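Hypothetical protein (Neisseria meningitidis Z2491, PDB 2F46) is a putative phosphatase of a nonclassical, eukaryotic-like type that probably removes phosphate groups from its substrates. Local coordinates at residues A[120-123]-A[124-127]; A[136-140]-A[141-145]. All coordinates share one frame; numbering follows the deposited sequence.

Contact 1: A[120-123]-A[124-127]; sequences GFRR and AAEG
Glu126 carries its carboxylate between the guanidinium groups of Arg122 and Arg123, and the three side chains form a salt-bridge network over the last turn of helix 113-125, which closes in a Schellman motif at Gly127. Arg122 comes across the glutamate at about a right angle and grips it side-on, NE and NH2 both giving hydrogen bonds to the single oxygen OE2. The NE bond, 3.1 Å from Arg122 NE to Glu126 OE2, meets that oxygen from above the carboxylate plane, while Arg122 NH2 is met by the anti lone pair of Glu126 OE2. Placing CG anti to the backbone N (chi1 178°) and bending at chi2 sends the arginine along the helix toward its C-terminal end. Arg123 instead folds back at chi2 and chi3 and runs alongside Glu126. Arg123 NE lies 3.1 Å from Glu126 OE1, which sits in the guanidinium plane, and Arg123 NH2 adds weak bonds to both oxygens, the one to Glu126 OE2 at 2.9 Å.

One carboxylate thus faces two arginines, an arrangement that would be expected to favour its ionised form. The arginines have further partners: Arg122 NH1 reaches Glu92 of helix 88-99, and Arg123 makes a cation-pi contact with Trp119. On another face of the helix, Ala124 is small enough to be buried against Ile133 of helix 130-139. Gly127 suits the turn because its phi of 100° would press a side chain against the preceding carbonyl oxygen. Within the last helical turn, Glu126 N donates to Arg122 O at 3.0 Å, so the backbone joins the same two residues as the salt bridge.

Contact 2: A[136-140]-A[141-145]; sequences RAQAA and GVNLE
Gln138 extends from the last turn of helix 130-139 over Val142 and Asn143, beside the Schellman motif that ends the helix at Gly141. Its CB lies 4.0 Å from Val142 O; CG stands anti to the backbone N (chi1 -173°), and a bend at chi2 then turns the amide toward Asn143. Beyond it, Gln138 CD passes 4.1 Å from Val142 O and OE1 remains a similar distance from Val142 N, both loose approaches. At the tip, Gln138 NE2 lies 3.4 Å from Asn143 CB, with the two amide planes turned 75° apart, and donates to a water 2.6 Å from that nitrogen. That water gives a weak bond to Asn143 OD1, which also accepts from Glu145 N in an Asx turn.

The backbone makes the reversal. Val142 N donates to Ala137 O, and Gly141 N to Gln138 O at 2.9 Å. Gly141 fits here because its positive phi would force a side chain into the carbonyl oxygen of Ala140. On the inner side, Ala137 CB meets Leu144 CD1 at 3.6 Å; Leu144 and Val142 also pack on helix 113-125, and Val142 reaches Ile26 of strand 24-27.

Ala137 O accepts from Ala140 N and Val142 N on opposite faces of its carbonyl plane. The turn thus brings no unmet acceptor at Ala137 to the inner side, where Leu144 and Val142 pack, while the exposed amides meet through water.

Both contacts finish a helix with a glycine of positive phi, and the two helices, 113-125 and 130-139, follow one another in the chain. Their centres lie about 15 Å apart and they do not touch. Contact 1 depends on charge: its outer side is a salt-bridge network, with Ala124 buried on another face of the helix. Contact 2 is more buried, with half its touching residues inside, and uses neutral amides and water at the surface. Helix 113-125 links them, since it carries contact 1 near its C-terminal end and receives Val142 and Leu144 of contact 2 earlier along its length. Contact 2 also meets the sheet, where Ala140 and Val142 pack on Ile26 of strand 24-27.

Contact 1: A[120-123]-A[124-127]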
loop_
_atom_site.group_PDB
_atom_site.type_symbol
_atom_site.label_atom_id
_atom_site.label_comp_id
_atom_site.label_asym_id
_atom_site.label_seq_id
_atom_site.Cartn_x
_atom_site.Cartn_y
_atom_site.Cartn_z
ATOM N N GLY A 120 -6.341 -6.311 -2.396
ATOM C CA GLY A 120 -7.682 -6.755 -2.813
ATOM C C GLY A 120 -7.677 -7.952 -3.736
ATOM O O GLY A 120 -8.544 -8.804 -3.630
ATOM N N PHE A 121 -6.753 -8.055 -4.670
ATOM C CA PHE A 121 -6.638 -9.242 -5.535
ATOM C C PHE A 121 -6.397 -10.519 -4.712
ATOM O O PHE A 121 -6.890 -11.618 -5.072
ATOM C CB PHE A 121 -5.506 -9.072 -6.547
ATOM C CG PHE A 121 -5.836 -8.185 -7.691
ATOM C CD1 PHE A 121 -6.975 -8.351 -8.406
ATOM C CD2 PHE A 121 -4.959 -7.161 -8.063
ATOM C CE1 PHE A 121 -7.243 -7.509 -9.476
ATOM C CE2 PHE A 121 -5.226 -6.350 -9.129
ATOM C CZ PHE A 121 -6.336 -6.487 -9.807
ATOM N N ARG A 122 -5.642 -10.372 -3.640
ATOM C CA ARG A 122 -5.349 -11.510 -2.747
ATOM C C ARG A 122 -6.597 -11.922 -1.978
ATOM O O ARG A 122 -6.890 -13.142 -1.887
ATOM C CB ARG A 122 -4.189 -11.163 -1.822
ATOM C CG ARG A 122 -3.810 -12.209 -0.822
ATOM C CD ARG A 122 -3.394 -13.501 -1.476
ATOM N NE ARG A 122 -3.728 -14.599 -0.583
ATOM C CZ ARG A 122 -3.756 -15.879 -0.931
ATOM N NH1 ARG A 122 -3.427 -16.262 -2.158
ATOM N NH2 ARG A 122 -4.094 -16.785 -0.022
ATOM N N ARG A 123 -7.352 -10.948 -1.463
ATOM C CA ARG A 123 -8.634 -11.185 -0.766
ATOM C C ARG A 123 -9.607 -11.874 -1.712
ATOM O O ARG A 123 -10.365 -12.769 -1.280
ATOM C CB ARG A 123 -9.252 -9.882 -0.247
ATOM C CG ARG A 123 -8.405 -9.046 0.685
ATOM C CD ARG A 123 -8.216 -9.624 2.080
ATOM N NE ARG A 123 -7.272 -10.726 2.172
ATOM C CZ ARG A 123 -5.942 -10.628 2.066
ATOM N NH1 ARG A 123 -5.341 -9.467 1.824
ATOM N NH2 ARG A 123 -5.191 -11.722 2.187
ATOM N N ALA A 124 -9.642 -11.465 -2.980
ATOM C CA ALA A 124 -10.524 -12.083 -3.967
ATOM C C ALA A 124 -10.191 -13.562 -4.113
ATOM O O ALA A 124 -11.098 -14.414 -4.078
ATOM C CB ALA A 124 -10.467 -11.372 -5.309
ATOM N N ALA A 125 -8.910 -13.879 -4.264
ATOM C CA ALA A 125 -8.461 -15.280 -4.307
ATOM C C ALA A 125 -8.868 -16.069 -3.076
ATOM O O ALA A 125 -9.243 -17.235 -3.190
ATOM C CB ALA A 125 -6.954 -15.349 -4.493
ATOM N N GLU A 126 -8.812 -15.462 -1.903
ATOM C CA GLU A 126 -9.217 -16.128 -0.667
ATOM C C GLU A 126 -10.719 -16.227 -0.497
ATOM O O GLU A 126 -11.180 -16.794 0.498
ATOM C CB GLU A 126 -8.662 -15.388 0.532
ATOM C CG GLU A 126 -7.174 -15.372 0.601
ATOM C CD GLU A 126 -6.660 -14.558 1.753
ATOM O OE1 GLU A 126 -7.446 -13.822 2.425
ATOM O OE2 GLU A 126 -5.442 -14.651 1.984
ATOM N N GLY A 127 -11.484 -15.632 -1.411
ATOM C CA GLY A 127 -12.939 -15.762 -1.403
ATOM C C GLY A 127 -13.699 -14.600 -0.816
ATOM O O GLY A 127 -14.909 -14.699 -0.616
#

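Contact 2: A[136-140]-A[141-145]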
loop_
_atom_site.group_PDB
_atom_site.type_symbol
_atom_site.label_atom_id
_atom_site.label_comp_id
_atom_site.label_asym_id
_atom_site.label_seq_id
_atom_site.Cartn_x
_atom_site.Cartn_y
_atom_site.Cartn_z
ATOM N N ARG A 136 -14.169 -2.292 1.973
ATOM C CA ARG A 136 -13.002 -2.180 2.881
ATOM C C ARG A 136 -11.953 -1.178 2.379
ATOM O O ARG A 136 -11.445 -0.374 3.131
ATOM C CB ARG A 136 -12.400 -3.550 3.138
ATOM C CG ARG A 136 -13.248 -4.327 4.151
ATOM C CD ARG A 136 -12.676 -5.625 4.325
ATOM N NE ARG A 136 -13.374 -6.421 5.345
ATOM C CZ ARG A 136 -13.058 -6.448 6.637
ATOM N NH1 ARG A 136 -12.098 -5.676 7.130
ATOM N NH2 ARG A 136 -13.776 -7.218 7.438
ATOM N N ALA A 137 -11.685 -1.189 1.065
ATOM C CA ALA A 137 -10.732 -0.217 0.539
ATOM C C ALA A 137 -11.267 1.196 0.668
ATOM O O ALA A 137 -10.568 2.150 0.913
ATOM C CB ALA A 137 -10.388 -0.550 -0.928
ATOM N N GLN A 138 -12.576 1.334 0.464
ATOM C CA GLN A 138 -13.201 2.653 0.583
ATOM C C GLN A 138 -13.116 3.200 2.009
ATOM O O GLN A 138 -12.922 4.377 2.212
ATOM C CB GLN A 138 -14.665 2.627 0.072
ATOM C CG GLN A 138 -15.359 3.973 0.003
ATOM C CD GLN A 138 -14.650 4.925 -0.910
ATOM O OE1 GLN A 138 -13.873 5.777 -0.476
ATOM N NE2 GLN A 138 -14.891 4.760 -2.208
ATOM N N ALA A 139 -13.181 2.259 2.962
ATOM C CA ALA A 139 -12.999 2.585 4.381
ATOM C C ALA A 139 -11.569 3.041 4.681
ATOM O O ALA A 139 -11.328 3.746 5.678
ATOM C CB ALA A 139 -13.434 1.414 5.264
ATOM N N ALA A 140 -10.625 2.717 3.775
ATOM C CA ALA A 140 -9.296 3.285 3.842
ATOM C C ALA A 140 -9.022 4.413 2.850
ATOM O O ALA A 140 -7.842 4.799 2.637
ATOM C CB ALA A 140 -8.284 2.219 3.663
ATOM N N GLY A 141 -10.100 5.032 2.341
ATOM C CA GLY A 141 -9.966 6.229 1.595
ATOM C C GLY A 141 -9.746 6.026 0.099
ATOM O O GLY A 141 -9.476 7.000 -0.599
ATOM N N VAL A 142 -9.925 4.799 -0.381
ATOM C CA VAL A 142 -9.595 4.490 -1.778
ATOM C C VAL A 142 -10.785 3.839 -2.463
ATOM O O VAL A 142 -11.312 2.809 -2.020
ATOM C CB VAL A 142 -8.355 3.550 -1.837
ATOM C CG1 VAL A 142 -8.107 3.061 -3.242
ATOM C CG2 VAL A 142 -7.123 4.257 -1.383
ATOM N N ASN A 143 -11.185 4.386 -3.617
ATOM C CA ASN A 143 -12.281 3.855 -4.392
ATOM C C ASN A 143 -11.764 2.898 -5.472
ATOM O O ASN A 143 -11.040 3.310 -6.388
ATOM C CB ASN A 143 -13.024 5.022 -5.070
ATOM C CG ASN A 143 -14.332 4.600 -5.681
ATOM O OD1 ASN A 143 -14.572 3.429 -5.938
ATOM N ND2 ASN A 143 -15.224 5.566 -5.881
ATOM N N LEU A 144 -12.110 1.613 -5.352
ATOM C CA LEU A 144 -11.712 0.601 -6.341
ATOM C C LEU A 144 -12.848 0.202 -7.291
ATOM O O LEU A 144 -12.747 -0.816 -7.982
ATOM C CB LEU A 144 -11.219 -0.675 -5.644
ATOM C CG LEU A 144 -9.951 -0.481 -4.827
ATOM C CD1 LEU A 144 -9.582 -1.824 -4.167
ATOM C CD2 LEU A 144 -8.791 0.058 -5.689
ATOM N N GLU A 145 -13.902 1.014 -7.372
ATOM C CA GLU A 145 -15.066 0.660 -8.197
ATOM C C GLU A 145 -14.702 0.455 -9.675
ATOM O O GLU A 145 -15.272 -0.411 -10.349
ATOM C CB GLU A 145 -16.169 1.714 -8.046
ATOM C CG GLU A 145 -17.035 1.544 -6.775
ATOM C CD GLU A 145 -18.058 0.409 -6.881
ATOM O OE1 GLU A 145 -18.251 -0.149 -7.982
ATOM O OE2 GLU A 145 -18.684 0.071 -5.860
HETATM O O HOH W 1 -16.005 2.671 -3.325
#